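Side-chain contacts in conserved hypothetical protein MTH1747 (PDB 1I36), which is of unknown function but binds NADP and resembles 3-hydroxyacid dehydrogenases in structure, consistent with a role as a nucleotide-dependent oxidoreductase: residues V3-F8 with T14-L19; E225-L230 with V237-I242; L185-L190 with D200-A205; M97-S100 with G106-D109; E134-N139 with L143-R148. The protein carries 1 engineered substitution. All coordinates share one frame; numbering follows the deposited sequence.

Contact 1. Residues V3-F8 with T14-L19. With NAP (NADP nicotinamide-adenine-dinucleotide phosphate), chain C.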
# COMPACT_ATOMS: atom_id res chain seq x y z
N VAL A 3 -1.44 16.36 -37.72
CA VAL A 3 -2.10 15.94 -36.48
C VAL A 3 -3.03 17.09 -36.06
O VAL A 3 -2.59 18.23 -35.87
CB VAL A 3 -1.09 15.62 -35.33
CG1 VAL A 3 -1.85 15.34 -34.02
CG2 VAL A 3 -0.25 14.38 -35.69
N GLY A 4 -4.32 16.82 -35.97
CA GLY A 4 -5.25 17.86 -35.55
C GLY A 4 -5.61 17.79 -34.08
O GLY A 4 -5.71 16.71 -33.52
N PHE A 5 -5.78 18.95 -33.46
CA PHE A 5 -6.13 19.03 -32.04
C PHE A 5 -7.48 19.70 -31.82
O PHE A 5 -7.76 20.77 -32.37
CB PHE A 5 -5.06 19.84 -31.26
CG PHE A 5 -3.78 19.10 -31.02
CD1 PHE A 5 -2.83 18.97 -32.02
CD2 PHE A 5 -3.55 18.46 -29.80
CE1 PHE A 5 -1.66 18.22 -31.82
CE2 PHE A 5 -2.38 17.71 -29.59
CZ PHE A 5 -1.44 17.59 -30.60
N ILE A 6 -8.34 19.05 -31.05
CA ILE A 6 -9.61 19.64 -30.67
C ILE A 6 -9.30 20.07 -29.24
O ILE A 6 -8.99 19.23 -28.38
CB ILE A 6 -10.76 18.64 -30.68
CG1 ILE A 6 -10.90 18.02 -32.07
CG2 ILE A 6 -12.06 19.37 -30.31
CD1 ILE A 6 -11.79 16.75 -32.06
N GLY A 7 -9.35 21.38 -29.01
CA GLY A 7 -8.99 21.97 -27.74
C GLY A 7 -7.52 22.34 -27.88
O GLY A 7 -6.81 21.73 -28.69
N PHE A 8 -7.07 23.41 -27.23
CA PHE A 8 -5.65 23.73 -27.34
C PHE A 8 -5.17 24.37 -26.07
O PHE A 8 -4.82 25.55 -26.02
CB PHE A 8 -5.31 24.57 -28.59
CG PHE A 8 -3.90 24.38 -29.07
CD1 PHE A 8 -3.59 23.38 -29.98
CD2 PHE A 8 -2.87 25.16 -28.56
CE1 PHE A 8 -2.26 23.15 -30.38
CE2 PHE A 8 -1.55 24.95 -28.94
CZ PHE A 8 -1.24 23.94 -29.85
N THR A 14 1.72 21.19 -25.13
CA THR A 14 2.87 20.36 -24.83
C THR A 14 3.16 19.35 -25.94
O THR A 14 4.28 19.28 -26.44
CB THR A 14 2.67 19.64 -23.49
OG1 THR A 14 2.44 20.63 -22.47
CG2 THR A 14 3.87 18.82 -23.12
N LEU A 15 2.14 18.56 -26.31
CA LEU A 15 2.27 17.56 -27.37
C LEU A 15 2.47 18.18 -28.74
O LEU A 15 3.31 17.72 -29.50
CB LEU A 15 1.01 16.67 -27.42
CG LEU A 15 0.69 15.89 -26.13
CD1 LEU A 15 -0.61 15.08 -26.28
CD2 LEU A 15 1.85 14.99 -25.79
N ALA A 16 1.69 19.20 -29.08
CA ALA A 16 1.83 19.85 -30.38
C ALA A 16 3.23 20.43 -30.58
O ALA A 16 3.83 20.29 -31.64
CB ALA A 16 0.78 20.92 -30.56
N SER A 17 3.76 21.05 -29.53
CA SER A 17 5.08 21.66 -29.56
C SER A 17 6.17 20.61 -29.87
O SER A 17 7.08 20.86 -30.69
CB SER A 17 5.32 22.34 -28.20
OG SER A 17 6.55 23.01 -28.17
N ARG A 18 6.05 19.43 -29.26
CA ARG A 18 7.01 18.34 -29.47
C ARG A 18 6.91 17.81 -30.90
O ARG A 18 7.93 17.63 -31.60
CB ARG A 18 6.76 17.20 -28.48
CG ARG A 18 7.62 15.94 -28.67
CD ARG A 18 9.12 16.25 -28.68
NE ARG A 18 9.57 16.84 -27.42
CZ ARG A 18 9.78 16.14 -26.31
NH1 ARG A 18 9.56 14.83 -26.29
NH2 ARG A 18 10.31 16.74 -25.23
N LEU A 19 5.69 17.55 -31.34
CA LEU A 19 5.44 17.05 -32.69
C LEU A 19 5.94 18.03 -33.77
O LEU A 19 6.53 17.62 -34.77
CB LEU A 19 3.93 16.80 -32.89
CG LEU A 19 3.26 15.73 -32.00
CD1 LEU A 19 1.77 15.76 -32.19
CD2 LEU A 19 3.80 14.34 -32.37
PA NAP C . -6.91 23.34 -20.43
O1A NAP C . -8.08 23.05 -19.62
O2A NAP C . -5.48 23.36 -20.21
O5B NAP C . -7.24 23.08 -22.05
C5B NAP C . -8.54 22.57 -22.71
C4B NAP C . -8.65 23.58 -23.74
O4B NAP C . -9.95 22.95 -24.45
C3B NAP C . -9.31 24.63 -23.74
O3B NAP C . -8.13 25.13 -24.22
C2B NAP C . -10.47 25.31 -24.35
O2B NAP C . -10.63 26.31 -25.09
C1B NAP C . -10.77 24.07 -24.95
N9A NAP C . -12.22 23.77 -24.91
C8A NAP C . -13.26 23.81 -23.98
N7A NAP C . -14.41 23.50 -24.53
C5A NAP C . -14.14 23.24 -25.85
C6A NAP C . -14.96 22.85 -26.96
N6A NAP C . -16.28 22.67 -26.84
N1A NAP C . -14.35 22.66 -28.20
C2A NAP C . -13.01 22.85 -28.34
N3A NAP C . -12.18 23.22 -27.35
C4A NAP C . -12.81 23.39 -26.11
O3 NAP C . -6.84 21.69 -20.17
PN NAP C . -5.60 20.53 -20.22
O1N NAP C . -4.81 20.62 -18.94
O2N NAP C . -4.92 20.83 -21.49
O5D NAP C . -6.17 19.06 -20.35
C5D NAP C . -6.95 18.65 -21.51
C4D NAP C . -7.55 17.29 -21.22
O4D NAP C . -6.61 16.24 -20.83
C3D NAP C . -8.60 17.28 -20.08
O3D NAP C . -9.77 16.44 -20.31
C2D NAP C . -7.86 16.84 -18.86
O2D NAP C . -8.69 16.26 -17.89
C1D NAP C . -6.82 15.88 -19.46
N1N NAP C . -5.59 15.74 -18.66
C2N NAP C . -4.79 16.86 -18.39
C3N NAP C . -3.61 16.62 -17.62
C7N NAP C . -2.69 17.69 -17.27
O7N NAP C . -1.66 17.46 -16.60
N7N NAP C . -2.90 18.97 -17.66
C4N NAP C . -3.32 15.31 -17.18
C5N NAP C . -4.11 14.24 -17.45
C6N NAP C . -5.24 14.46 -18.19
P2B NAP C . -11.00 27.68 -24.23
O1X NAP C . -9.78 28.16 -23.49
O2X NAP C . -11.39 28.54 -25.31
O3X NAP C . -12.02 27.30 -23.27
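F5 on strand 3-6 lies closest to A16 on helix 14-19, with 8.2 Å between their CA atoms. The two axes run nearly antiparallel, at 165°, and pass 10.3 Å apart. No hydrogen bond joins the segments, so side chains fill the space between them. A16 CB sits over one face of the F5 ring, 4.3 Å from its centroid, in a CH-pi contact. L19 CD1 meets the same ring at its edge, 4.0 Å from F5 CZ. L15 CB also reaches F5 CZ, at 4.1 Å. This is the first strand-turn-helix of a Rossmann-type NADP-binding fold, and G7 probably begins the glycine-rich GxGxxA turn. G7 CA lies 3.4 Å from N3A of the NADP adenine, where a side chain would clash with the ribose. F8, a residue of the NADP site, turns its ring toward A16. Its CG is anti to the backbone N (chi1 -153°), which brings F8 CZ to 3.7 Å from A16 CB. Replacing F5 with an alanine would probably open a gap beside A16 and leave L15 and L19 without their shared aromatic partner. At the start of the strand, V3 CG1 touches L19 CD1 at 4.1 Å.

Contact 2. Residues E225-L230 with V237-I242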
# COMPACT_ATOMS: atom_id res chain seq x y z
N GLU A 225 -13.99 10.89 -7.91
CA GLU A 225 -14.02 10.39 -9.29
C GLU A 225 -13.62 8.93 -9.32
O GLU A 225 -14.22 8.14 -10.04
CB GLU A 225 -13.05 11.18 -10.19
CG GLU A 225 -13.32 12.66 -10.26
CD GLU A 225 -12.24 13.44 -11.02
OE1 GLU A 225 -11.18 12.87 -11.42
OE2 GLU A 225 -12.46 14.66 -11.22
N VAL A 226 -12.55 8.59 -8.61
CA VAL A 226 -12.09 7.20 -8.55
C VAL A 226 -13.23 6.31 -8.05
O VAL A 226 -13.45 5.23 -8.57
CB VAL A 226 -10.85 7.02 -7.60
CG1 VAL A 226 -10.69 5.56 -7.17
CG2 VAL A 226 -9.59 7.50 -8.29
N GLN A 227 -13.92 6.76 -7.02
CA GLN A 227 -15.02 6.00 -6.47
C GLN A 227 -16.06 5.76 -7.58
O GLN A 227 -16.51 4.63 -7.77
CB GLN A 227 -15.62 6.77 -5.29
CG GLN A 227 -17.05 6.37 -4.87
CD GLN A 227 -17.17 4.94 -4.36
OE1 GLN A 227 -16.40 4.52 -3.51
NE2 GLN A 227 -18.16 4.21 -4.86
N ASP A 228 -16.43 6.82 -8.29
CA ASP A 228 -17.42 6.67 -9.37
C ASP A 228 -16.91 5.72 -10.47
O ASP A 228 -17.63 4.81 -10.90
CB ASP A 228 -17.82 8.04 -9.94
CG ASP A 228 -18.72 8.81 -8.98
OD1 ASP A 228 -19.27 8.17 -8.05
OD2 ASP A 228 -18.87 10.04 -9.12
N MET A 229 -15.63 5.84 -10.83
CA MET A 229 -15.06 4.98 -11.86
C MET A 229 -15.04 3.52 -11.42
O MET A 229 -15.47 2.64 -12.18
CB MET A 229 -13.67 5.48 -12.29
CG MET A 229 -13.72 6.88 -12.99
SD MET A 229 -12.13 7.52 -13.66
CE MET A 229 -12.54 9.33 -14.01
N LEU A 230 -14.62 3.25 -10.19
CA LEU A 230 -14.62 1.89 -9.68
C LEU A 230 -16.04 1.32 -9.65
O LEU A 230 -16.23 0.13 -9.87
CB LEU A 230 -14.05 1.84 -8.25
CG LEU A 230 -12.55 1.69 -8.08
CD1 LEU A 230 -12.27 1.64 -6.56
CD2 LEU A 230 -12.09 0.37 -8.78
N VAL A 237 -15.52 -0.85 -1.80
CA VAL A 237 -15.56 -0.73 -0.34
C VAL A 237 -14.54 0.25 0.24
O VAL A 237 -14.87 1.06 1.11
CB VAL A 237 -15.31 -2.08 0.31
CG1 VAL A 237 -15.20 -1.93 1.84
CG2 VAL A 237 -16.43 -3.05 -0.09
N MET A 238 -13.30 0.21 -0.26
CA MET A 238 -12.23 1.06 0.25
C MET A 238 -12.32 2.58 0.01
O MET A 238 -11.97 3.37 0.90
CB MET A 238 -10.87 0.52 -0.22
CG MET A 238 -10.54 -0.91 0.23
SD MET A 238 -10.25 -1.01 2.03
CE MET A 238 -8.63 -0.33 2.14
N PRO A 239 -12.82 3.04 -1.16
CA PRO A 239 -12.88 4.49 -1.37
C PRO A 239 -13.66 5.30 -0.29
O PRO A 239 -13.33 6.45 -0.04
CB PRO A 239 -13.54 4.62 -2.74
CG PRO A 239 -13.12 3.34 -3.44
CD PRO A 239 -13.32 2.32 -2.35
N THR A 240 -14.69 4.70 0.30
CA THR A 240 -15.48 5.37 1.35
C THR A 240 -14.58 5.83 2.51
O THR A 240 -14.63 6.97 2.94
CB THR A 240 -16.56 4.43 1.94
OG1 THR A 240 -17.53 4.12 0.93
CG2 THR A 240 -17.27 5.07 3.10
N CYS A 241 -13.76 4.91 3.03
CA CYS A 241 -12.86 5.24 4.14
C CYS A 241 -11.74 6.15 3.67
O CYS A 241 -11.41 7.13 4.36
CB CYS A 241 -12.31 3.96 4.76
SG CYS A 241 -13.58 2.91 5.55
N ILE A 242 -11.19 5.87 2.49
CA ILE A 242 -10.11 6.69 1.95
C ILE A 242 -10.58 8.14 1.80
O ILE A 242 -9.84 9.07 2.12
CB ILE A 242 -9.58 6.13 0.60
CG1 ILE A 242 -8.88 4.78 0.81
CG2 ILE A 242 -8.58 7.09 -0.04
CD1 ILE A 242 -8.66 4.01 -0.51
O HOH W 1 -16.51 2.77 -1.31
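P239 packs against Q227 and L230 of the facing helix. Helices 216-231 and 238-249 run antiparallel here; the axes of segments 225-230 and 238-242 lie at 173° and 9.8 Å apart. They belong to a helical C-terminal region whose family is related to the 6-phosphogluconate dehydrogenase C-terminal domain. Q227 lies across the proline ring at about a right angle. Its CG is anti to the backbone N (chi1 161°), and the chain then bends at chi2. This brings the amide oxygen against the proline ring, with Q227 OE1 3.0 Å from P239 CB. The aliphatic part follows, with Q227 CB 3.9 Å from P239 CB. L230 reaches the same ring with one methyl, CD1, at 3.7 Å from P239 CG. No direct hydrogen bond joins the two segments, but one water bridges them.

Further out, L230 also packs on L161 and S164 of helix 154-182. P239 touches M223, earlier on the helix of Q227. The contact is part of the dimer interface, where L230 packs on A179 and P239 on E175 of the second subunit. E175 of that subunit also accepts hydrogen bonds from the backbone N atoms of V237 and M238, and C241 forms a disulfide with C241 of that subunit. The bridging water donates to Q227 OE1 and accepts from T240 OG1, at 2.8 Å from each of these two atoms.

Contact 3. Residues L185-L190 with D200-A205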
# COMPACT_ATOMS: atom_id res chain seq x y z
N LEU A 185 5.88 6.92 18.41
CA LEU A 185 6.53 5.80 17.72
C LEU A 185 6.62 5.88 16.18
O LEU A 185 6.97 4.89 15.53
CB LEU A 185 5.76 4.52 18.07
CG LEU A 185 5.61 4.23 19.57
CD1 LEU A 185 4.71 2.99 19.80
CD2 LEU A 185 6.99 4.00 20.15
N GLU A 186 6.36 7.05 15.61
CA GLU A 186 6.36 7.18 14.13
C GLU A 186 7.64 6.75 13.40
O GLU A 186 7.58 5.97 12.41
CB GLU A 186 5.90 8.59 13.71
CG GLU A 186 6.87 9.72 13.99
CD GLU A 186 6.95 10.17 15.43
OE1 GLU A 186 6.20 9.66 16.29
OE2 GLU A 186 7.79 11.07 15.71
N GLU A 187 8.81 7.13 13.94
CA GLU A 187 10.08 6.73 13.33
C GLU A 187 10.29 5.23 13.42
O GLU A 187 10.78 4.59 12.47
CB GLU A 187 11.25 7.44 14.01
CG GLU A 187 11.47 8.86 13.56
CD GLU A 187 11.67 8.97 12.04
OE1 GLU A 187 12.25 8.05 11.43
OE2 GLU A 187 11.25 10.01 11.48
N ASP A 188 9.91 4.65 14.57
CA ASP A 188 10.08 3.21 14.75
C ASP A 188 9.20 2.48 13.73
O ASP A 188 9.62 1.52 13.11
CB ASP A 188 9.69 2.79 16.18
CG ASP A 188 10.65 3.33 17.23
OD1 ASP A 188 11.88 3.27 17.03
OD2 ASP A 188 10.19 3.81 18.27
N VAL A 189 7.96 2.92 13.59
CA VAL A 189 7.09 2.27 12.62
C VAL A 189 7.69 2.43 11.22
O VAL A 189 7.78 1.46 10.47
CB VAL A 189 5.67 2.82 12.68
CG1 VAL A 189 4.80 2.18 11.56
CG2 VAL A 189 5.06 2.47 14.08
N LEU A 190 8.14 3.63 10.88
CA LEU A 190 8.74 3.84 9.55
C LEU A 190 9.94 2.92 9.30
O LEU A 190 10.05 2.30 8.24
CB LEU A 190 9.16 5.29 9.38
CG LEU A 190 7.99 6.20 9.06
CD1 LEU A 190 8.35 7.67 9.30
CD2 LEU A 190 7.61 5.95 7.60
N ASP A 200 13.57 1.78 -0.51
CA ASP A 200 13.82 2.95 0.35
C ASP A 200 12.62 3.45 1.15
O ASP A 200 12.70 4.51 1.77
CB ASP A 200 14.42 4.08 -0.50
N PHE A 201 11.52 2.71 1.10
CA PHE A 201 10.25 3.00 1.78
C PHE A 201 10.17 4.32 2.55
O PHE A 201 9.40 5.21 2.18
CB PHE A 201 9.83 1.84 2.69
CG PHE A 201 8.43 1.99 3.22
CD1 PHE A 201 7.35 1.57 2.46
CD2 PHE A 201 8.18 2.65 4.42
CE1 PHE A 201 6.05 1.82 2.86
CE2 PHE A 201 6.87 2.91 4.83
CZ PHE A 201 5.81 2.50 4.04
N ARG A 202 10.91 4.42 3.66
CA ARG A 202 10.88 5.61 4.49
C ARG A 202 10.91 6.91 3.69
O ARG A 202 10.18 7.85 4.01
CB ARG A 202 12.00 5.60 5.54
CG ARG A 202 11.90 6.78 6.52
CD ARG A 202 12.96 6.75 7.61
NE ARG A 202 12.86 7.93 8.46
CZ ARG A 202 13.15 9.17 8.07
NH1 ARG A 202 13.57 9.41 6.82
NH2 ARG A 202 12.99 10.18 8.91
N GLU A 203 11.74 6.96 2.65
CA GLU A 203 11.85 8.16 1.82
C GLU A 203 10.68 8.32 0.85
O GLU A 203 10.12 9.41 0.75
CB GLU A 203 13.18 8.18 1.06
CG GLU A 203 14.37 8.63 1.91
CD GLU A 203 14.31 10.10 2.34
OE1 GLU A 203 15.18 10.52 3.13
OE2 GLU A 203 13.40 10.84 1.90
N SER A 204 10.32 7.25 0.15
CA SER A 204 9.19 7.27 -0.80
C SER A 204 7.88 7.55 -0.06
O SER A 204 6.92 8.07 -0.64
CB SER A 204 9.09 5.94 -1.57
OG SER A 204 10.16 5.78 -2.49
N ALA A 205 7.85 7.23 1.24
CA ALA A 205 6.67 7.42 2.08
C ALA A 205 6.53 8.84 2.64
O ALA A 205 5.43 9.39 2.64
CB ALA A 205 6.67 6.40 3.23
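R202 grips E187 side-on with two nitrogens, one to each carboxylate oxygen. R202 NE donates to E187 OE1 at 3.0 Å, nearly straight at 163°. That oxygen uses its syn lone pair and lies in the guanidinium plane. R202 NH2 donates to E187 OE2 at 3.1 Å, also on the syn side but out of the carboxylate plane. The two flat groups are turned 34° against each other, so the pairing is twisted. R202 gets there as a straight arm: CG is anti to the backbone N (chi1 -174°) and the chain stays extended to NE. E187 instead bends at chi2 to meet it. The two bonds limit rotation of both end groups.

The salt bridge ties the start of helix 186-194 to the start of helix 202-214, two successive helices of the C-terminal helical region. L190 packs beside it. L190 CB is 4.2 Å from R202 CG, the aliphatic part of the arginine. L190 CD2 meets the edge of the F201 ring, 4.2 Å from F201 CE2. A205 CB lies over one face of that ring, 3.8 Å above its plane. L190 and A205 also pack on L177 and L173 of helix 154-182, respectively. D188, on the helix of E187, forms a salt bridge with R148 of the second subunit.

Contact 4. Residues M97-S100 with G106-D109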
# COMPACT_ATOMS: atom_id res chain seq x y z
N MET A 97 -18.49 5.26 -24.55
CA MET A 97 -19.57 5.99 -25.22
C MET A 97 -19.00 6.96 -26.24
O MET A 97 -19.56 7.13 -27.33
CB MET A 97 -20.46 6.69 -24.18
CG MET A 97 -21.21 5.68 -23.32
SD MET A 97 -22.22 4.46 -24.30
CE MET A 97 -21.23 3.14 -24.30
N ALA A 98 -17.90 7.63 -25.89
CA ALA A 98 -17.27 8.54 -26.84
C ALA A 98 -16.82 7.73 -28.07
O ALA A 98 -16.94 8.19 -29.20
CB ALA A 98 -16.08 9.26 -26.22
N SER A 99 -16.33 6.52 -27.83
CA SER A 99 -15.95 5.62 -28.93
C SER A 99 -17.14 5.35 -29.87
O SER A 99 -16.98 5.35 -31.09
CB SER A 99 -15.50 4.26 -28.38
OG SER A 99 -14.89 3.54 -29.43
N SER A 100 -18.32 5.10 -29.31
CA SER A 100 -19.49 4.83 -30.15
C SER A 100 -19.89 6.01 -31.03
O SER A 100 -20.56 5.83 -32.05
CB SER A 100 -20.66 4.34 -29.31
OG SER A 100 -21.17 5.40 -28.50
N GLY A 106 -11.39 5.28 -36.32
CA GLY A 106 -10.89 4.40 -35.28
C GLY A 106 -10.77 5.25 -34.02
O GLY A 106 -10.46 6.44 -34.09
N PHE A 107 -11.05 4.66 -32.87
CA PHE A 107 -10.98 5.42 -31.62
C PHE A 107 -9.86 4.84 -30.76
O PHE A 107 -9.76 3.64 -30.61
CB PHE A 107 -12.29 5.30 -30.85
CG PHE A 107 -12.32 6.10 -29.57
CD1 PHE A 107 -11.78 5.58 -28.40
CD2 PHE A 107 -12.94 7.32 -29.53
CE1 PHE A 107 -11.88 6.29 -27.19
CE2 PHE A 107 -13.05 8.05 -28.31
CZ PHE A 107 -12.51 7.51 -27.15
N VAL A 108 -9.09 5.72 -30.14
CA VAL A 108 -8.01 5.32 -29.23
C VAL A 108 -8.19 5.99 -27.88
O VAL A 108 -8.38 7.21 -27.80
CB VAL A 108 -6.63 5.75 -29.81
CG1 VAL A 108 -5.49 5.40 -28.79
CG2 VAL A 108 -6.36 4.97 -31.13
N ASP A 109 -8.19 5.19 -26.81
CA ASP A 109 -8.31 5.72 -25.44
C ASP A 109 -6.85 5.98 -25.01
O ASP A 109 -6.10 5.02 -24.87
CB ASP A 109 -8.94 4.62 -24.57
CG ASP A 109 -9.00 4.97 -23.10
OD1 ASP A 109 -8.73 6.14 -22.73
OD2 ASP A 109 -9.33 4.06 -22.31
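F107 lays one face of its ring against the backbone and side chain of S99. S99 CA stands 3.5 Å above the ring plane, offset toward the rim. S99 CB makes a CH-pi contact, 4.0 Å from the ring centroid and only 17° off the normal. The serine hydroxyl lies at the root of the ring, with S99 OG 3.4 Å from F107 CB. This follows from the S99 torsion: OG is anti to the backbone N (chi1 -168°), which places it beside F107 CB. F107 CG is likewise anti to its own N, and the ring reaches back along the helix to A98. There A98 CB comes to 3.9 Å from F107 CE2.

Helix 92-101 and strand 106-112 belong to a beta-alpha-beta unit of the nucleotide-binding domain, whose first strand is 83-86. Strand 106-112 is hydrogen-bonded to strand 83-86 beside it in the central sheet. No hydrogen bond crosses between the helix and strand segments described here, so their contact is packing. V95, I102 and P152 also touch the F107 side chain. On the helix surface away from the strand, S100 OG donates to M97 O at 2.6 Å, a bond back within the same helix.

Contact 5. Residues E134-N139 with L143-R148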
# COMPACT_ATOMS: atom_id res chain seq x y z
N GLU A 134 -1.37 2.26 -34.12
CA GLU A 134 -1.25 3.29 -35.14
C GLU A 134 -0.96 4.67 -34.51
O GLU A 134 -0.15 5.44 -35.03
CB GLU A 134 -2.50 3.30 -36.01
CG GLU A 134 -2.50 4.27 -37.20
CD GLU A 134 -1.43 3.99 -38.25
OE1 GLU A 134 -1.03 2.80 -38.41
OE2 GLU A 134 -1.00 4.97 -38.90
N PHE A 135 -1.58 4.94 -33.36
CA PHE A 135 -1.35 6.20 -32.63
C PHE A 135 0.11 6.17 -32.12
O PHE A 135 0.80 7.18 -32.13
CB PHE A 135 -2.32 6.25 -31.44
CG PHE A 135 -2.04 7.35 -30.44
CD1 PHE A 135 -1.90 8.68 -30.84
CD2 PHE A 135 -1.91 7.05 -29.08
CE1 PHE A 135 -1.65 9.68 -29.93
CE2 PHE A 135 -1.67 8.04 -28.16
CZ PHE A 135 -1.53 9.35 -28.57
N MET A 136 0.57 4.99 -31.69
CA MET A 136 1.92 4.81 -31.15
C MET A 136 3.04 5.17 -32.15
O MET A 136 4.17 5.45 -31.74
CB MET A 136 2.10 3.40 -30.59
CG MET A 136 3.32 3.27 -29.64
SD MET A 136 3.50 1.64 -28.93
CE MET A 136 5.28 1.60 -28.55
N LYS A 137 2.71 5.19 -33.44
CA LYS A 137 3.67 5.59 -34.46
C LYS A 137 4.13 7.04 -34.21
O LYS A 137 5.21 7.43 -34.66
CB LYS A 137 3.04 5.47 -35.85
CG LYS A 137 2.95 4.01 -36.30
CD LYS A 137 2.34 3.82 -37.68
CE LYS A 137 2.36 2.33 -38.05
NZ LYS A 137 1.57 2.02 -39.29
N LEU A 138 3.34 7.83 -33.48
CA LEU A 138 3.73 9.21 -33.16
C LEU A 138 4.99 9.23 -32.27
O LEU A 138 5.57 10.29 -32.02
CB LEU A 138 2.58 9.99 -32.50
CG LEU A 138 1.40 10.28 -33.47
CD1 LEU A 138 0.33 11.16 -32.82
CD2 LEU A 138 1.92 10.95 -34.72
N ASN A 139 5.39 8.07 -31.77
CA ASN A 139 6.64 8.00 -30.98
C ASN A 139 7.82 8.42 -31.89
O ASN A 139 8.81 8.97 -31.41
CB ASN A 139 6.88 6.59 -30.44
CG ASN A 139 6.06 6.30 -29.21
OD1 ASN A 139 5.37 7.18 -28.71
ND2 ASN A 139 6.18 5.07 -28.67
N LEU A 143 7.04 11.50 -29.06
CA LEU A 143 6.13 11.17 -27.98
C LEU A 143 6.58 9.89 -27.28
O LEU A 143 7.49 9.19 -27.77
CB LEU A 143 4.66 11.11 -28.49
CG LEU A 143 4.15 12.43 -29.09
CD1 LEU A 143 2.62 12.39 -29.30
CD2 LEU A 143 4.50 13.59 -28.16
N ASN A 144 5.92 9.55 -26.17
CA ASN A 144 6.30 8.37 -25.39
C ASN A 144 5.05 7.55 -25.11
O ASN A 144 4.60 7.47 -23.98
CB ASN A 144 6.91 8.90 -24.07
CG ASN A 144 7.41 7.80 -23.15
OD1 ASN A 144 7.55 6.64 -23.55
ND2 ASN A 144 7.75 8.18 -21.93
N ILE A 145 4.51 6.92 -26.16
CA ILE A 145 3.27 6.14 -26.06
C ILE A 145 3.58 4.65 -25.92
O ILE A 145 4.56 4.15 -26.46
CB ILE A 145 2.42 6.36 -27.35
CG1 ILE A 145 2.04 7.84 -27.50
CG2 ILE A 145 1.11 5.50 -27.27
CD1 ILE A 145 1.85 8.32 -28.99
N GLU A 146 2.73 3.96 -25.18
CA GLU A 146 2.85 2.53 -24.97
C GLU A 146 1.42 1.98 -25.06
O GLU A 146 0.48 2.57 -24.52
CB GLU A 146 3.44 2.25 -23.59
CG GLU A 146 3.43 0.82 -23.19
CD GLU A 146 4.04 0.63 -21.82
OE1 GLU A 146 3.38 1.00 -20.82
OE2 GLU A 146 5.19 0.13 -21.75
N VAL A 147 1.25 0.87 -25.76
CA VAL A 147 -0.06 0.24 -25.93
C VAL A 147 -0.36 -0.68 -24.74
O VAL A 147 0.49 -1.43 -24.33
CB VAL A 147 -0.13 -0.62 -27.23
CG1 VAL A 147 -1.52 -1.38 -27.33
CG2 VAL A 147 0.07 0.27 -28.45
N ARG A 148 -1.56 -0.60 -24.19
CA ARG A 148 -1.96 -1.48 -23.08
C ARG A 148 -3.40 -1.92 -23.35
O ARG A 148 -4.10 -1.25 -24.10
CB ARG A 148 -1.93 -0.72 -21.74
CG ARG A 148 -0.54 -0.32 -21.27
CD ARG A 148 0.17 -1.51 -20.68
NE ARG A 148 1.55 -1.24 -20.28
CZ ARG A 148 2.27 -2.07 -19.54
NH1 ARG A 148 1.74 -3.22 -19.12
NH2 ARG A 148 3.54 -1.78 -19.25
O HOH W 2 9.87 9.15 -28.91
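I145 is the apolar centre, and its CD1 methyl sits over one face of the F135 ring. CD1 lies 3.7 Å from the ring centroid, in a CH-pi contact. The F135 ring is brought there by its first torsion, with CG anti to the backbone N (chi1 169°). The I145 CD1 methyl also reaches L138 CB, at 4.0 Å. L143 CD1 touches the same L138 CB. On another side M136 runs extended past I145 in the opposite direction. Its sulfur, M136 SD, reaches V147 CG2 at 3.7 Å.

At the polar edge the N139 amide binds the strand backbone with both ends. I145 N donates to N139 OD1 at 2.7 Å, tilted 16° from the carbonyl plane. N139 ND2 donates to I145 O at 2.9 Å, nearly straight at 168° and on a lone pair in the carbonyl plane. Together the two bonds fix the amide's rotation. With an alanine in place of N139, I145 N and I145 O would probably lose both side-chain partners. One water donates to both N139 O and L143 O. At the other end of the strand, R148 NE and NH2 both donate to E146 OE1, from above its carboxylate plane. R148 also pairs with E191 of the second subunit. Helix 132-136 and strand 144-147 complete the beta-alpha-beta unit that starts at strand 124-128, at the edge of the Rossmann-like sheet.

Overall arrangement
Along the chain the contacts come in the order 1, 4, 5, 3, 2. Contacts 1, 4 and 5 join helices to the same eight-stranded mixed sheet, within the nucleotide-binding part. Contact 5 touches both others: L143 packs on L15 and L19 of contact 1, and F135 packs on V108 of contact 4. Their centres lie about 15 to 19 Å apart. Contacts 2 and 3 belong to the helical C-terminal part, about 26 Å apart between centres, and both touch the second subunit. Contacts 1 and 3 are about 42 Å apart. The two parts are separate within a chain, but R148 of contact 5 meets D188, from contact 3, of the second subunit, so the dimer joins them.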